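Local coordinates for hydrogenase expression/formation protein (HypB) (Archaeoglobus fulgidus, PDB 2WSM), which probably binds and hydrolyses GTP and binds nickel and zinc as a maturation factor for hydrogenase, undergoing GTP-dependent dimerization, at residues I81-A85 / R102-D108. Numbering follows the deposited sequence.
Sequences IKAEA and RLKKFSD
Lys82 and Glu84, two residues apart on the extended strand 82-85, have the most surface covered here (100 and 92 Å², against 55 Å² for Phe106); both CA-to-CB bonds point toward 102-108, while that of Ala83 points away, to helix 70-77. Segment 102-108 of the same chain winds through consecutive turns, 3-10 at 104-105, with i+3 bonds Phe106 N to Leu103 O (2.9 Å) and Ser107 N to Lys104 O (3.0 Å). The nearest CA pairs are Lys82-Phe106 (7.4 Å) and Glu84-Arg102 (9.3 Å). Lys82 (m, t, t, p) extends alongside Lys105 O, 3.5 Å from its CD, and its NZ forms a salt bridge with Asp108 OD1 at 3.0 Å. Glu84 (chi1 p, chi2 t) places OE1 3.2 Å from Arg102 NH2, a second salt bridge. Along the strand, between the bridges but set deeper, is the Phe106 ring (chi1 m), its edge receiving Lys82 O (3.5 Å from CE2) and Glu84 OE2 (3.8 Å from CE1); Met63 and Leu112 also touch it. Within the P-loop NTPase fold, the segment packs against edge strand 82-85 of the parallel sheet before strand 111-118. Two salt bridges of opposite polarity, with Lys82 CB 3.8 Å from Phe106 CE2, imply a mixed polar and apolar surface contact.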
loop_
_atom_site.group_PDB
_atom_site.type_symbol
_atom_site.label_atom_id
_atom_site.label_comp_id
_atom_site.label_asym_id
_atom_site.label_seq_id
_atom_site.Cartn_x
_atom_site.Cartn_y
_atom_site.Cartn_z
ATOM N N ILE A 81 13.144 -9.091 -27.177
ATOM C CA ILE A 81 13.236 -9.086 -25.723
ATOM C C ILE A 81 12.285 -10.106 -25.107
ATOM O O ILE A 81 11.137 -10.237 -25.530
ATOM C CB ILE A 81 12.928 -7.676 -25.161
ATOM C CG1 ILE A 81 14.213 -6.863 -25.036
ATOM C CG2 ILE A 81 12.223 -7.754 -23.814
ATOM C CD1 ILE A 81 14.910 -6.629 -26.343
ATOM N N LYS A 82 12.771 -10.841 -24.112
ATOM C CA LYS A 82 11.899 -11.705 -23.334
ATOM C C LYS A 82 10.977 -10.833 -22.484
ATOM O O LYS A 82 11.435 -9.929 -21.784
ATOM C CB LYS A 82 12.723 -12.627 -22.440
ATOM C CG LYS A 82 13.716 -13.505 -23.189
ATOM C CD LYS A 82 14.529 -14.366 -22.226
ATOM C CE LYS A 82 15.396 -15.373 -22.972
ATOM N NZ LYS A 82 16.379 -14.703 -23.872
ATOM N N ALA A 83 9.678 -11.102 -22.551
ATOM C CA ALA A 83 8.701 -10.316 -21.811
ATOM C C ALA A 83 7.499 -11.164 -21.439
ATOM O O ALA A 83 7.200 -12.160 -22.100
ATOM C CB ALA A 83 8.263 -9.121 -22.622
ATOM N N GLU A 84 6.801 -10.770 -20.382
ATOM C CA GLU A 84 5.598 -11.490 -19.992
ATOM C C GLU A 84 4.764 -10.747 -18.960
ATOM O O GLU A 84 5.297 -10.045 -18.094
ATOM C CB GLU A 84 5.953 -12.880 -19.469
ATOM C CG GLU A 84 6.760 -12.870 -18.197
ATOM C CD GLU A 84 7.030 -14.265 -17.694
ATOM O OE1 GLU A 84 7.070 -15.195 -18.532
ATOM O OE2 GLU A 84 7.194 -14.431 -16.464
ATOM N N ALA A 85 3.449 -10.898 -19.083
ATOM C CA ALA A 85 2.522 -10.389 -18.097
ATOM C C ALA A 85 2.678 -11.212 -16.832
ATOM O O ALA A 85 2.814 -12.429 -16.888
ATOM C CB ALA A 85 1.086 -10.478 -18.612
ATOM N N ARG A 102 9.429 -17.425 -12.080
ATOM C CA ARG A 102 9.561 -16.760 -13.374
ATOM C C ARG A 102 10.997 -16.342 -13.658
ATOM O O ARG A 102 11.405 -16.216 -14.810
ATOM C CB ARG A 102 8.634 -15.546 -13.444
ATOM C CG ARG A 102 7.145 -15.880 -13.290
ATOM C CD ARG A 102 6.583 -16.508 -14.559
ATOM N NE ARG A 102 6.874 -17.934 -14.639
ATOM C CZ ARG A 102 7.043 -18.605 -15.773
ATOM N NH1 ARG A 102 7.304 -19.904 -15.731
ATOM N NH2 ARG A 102 6.968 -17.981 -16.946
ATOM N N LEU A 103 11.762 -16.132 -12.594
ATOM C CA LEU A 103 13.122 -15.624 -12.702
ATOM C C LEU A 103 14.039 -16.462 -13.593
ATOM O O LEU A 103 14.906 -15.918 -14.276
ATOM C CB LEU A 103 13.733 -15.468 -11.308
ATOM C CG LEU A 103 13.152 -14.297 -10.514
ATOM C CD1 LEU A 103 13.787 -14.187 -9.140
ATOM C CD2 LEU A 103 13.351 -13.011 -11.299
ATOM N N LYS A 104 13.852 -17.779 -13.590
ATOM C CA LYS A 104 14.731 -18.664 -14.360
ATOM C C LYS A 104 14.712 -18.339 -15.858
ATOM O O LYS A 104 15.756 -18.302 -16.511
ATOM C CB LYS A 104 14.379 -20.133 -14.111
ATOM C CG LYS A 104 14.165 -20.456 -12.632
ATOM C CD LYS A 104 14.260 -21.950 -12.339
ATOM C CE LYS A 104 15.712 -22.424 -12.325
ATOM N NZ LYS A 104 15.851 -23.829 -11.842
ATOM N N LYS A 105 13.520 -18.086 -16.391
ATOM C CA LYS A 105 13.367 -17.716 -17.790
ATOM C C LYS A 105 14.159 -16.453 -18.106
ATOM O O LYS A 105 14.531 -16.217 -19.251
ATOM C CB LYS A 105 11.888 -17.531 -18.127
ATOM C CG LYS A 105 11.599 -16.646 -19.342
ATOM C CD LYS A 105 10.092 -16.574 -19.614
ATOM C CE LYS A 105 9.734 -15.462 -20.591
ATOM N NZ LYS A 105 9.552 -15.952 -21.983
ATOM N N PHE A 106 14.437 -15.652 -17.083
ATOM C CA PHE A 106 15.166 -14.403 -17.274
ATOM C C PHE A 106 16.622 -14.454 -16.778
ATOM O O PHE A 106 17.298 -13.428 -16.711
ATOM C CB PHE A 106 14.416 -13.247 -16.612
ATOM C CG PHE A 106 13.075 -12.958 -17.228
ATOM C CD1 PHE A 106 11.926 -13.547 -16.728
ATOM C CD2 PHE A 106 12.963 -12.088 -18.301
ATOM C CE1 PHE A 106 10.691 -13.280 -17.292
ATOM C CE2 PHE A 106 11.732 -11.815 -18.870
ATOM C CZ PHE A 106 10.594 -12.411 -18.364
ATOM N N SER A 107 17.104 -15.647 -16.448
ATOM C CA SER A 107 18.457 -15.806 -15.918
ATOM C C SER A 107 19.540 -15.313 -16.889
ATOM O O SER A 107 20.662 -14.995 -16.478
ATOM C CB SER A 107 18.716 -17.265 -15.528
ATOM O OG SER A 107 18.864 -18.087 -16.679
ATOM N N ASP A 108 19.199 -15.230 -18.171
ATOM C CA ASP A 108 20.156 -14.779 -19.182
ATOM C C ASP A 108 20.152 -13.268 -19.445
ATOM O O ASP A 108 20.902 -12.782 -20.293
ATOM C CB ASP A 108 19.937 -15.536 -20.496
ATOM C CG ASP A 108 18.553 -15.307 -21.073
ATOM O OD1 ASP A 108 18.328 -14.230 -21.664
ATOM O OD2 ASP A 108 17.692 -16.204 -20.934
#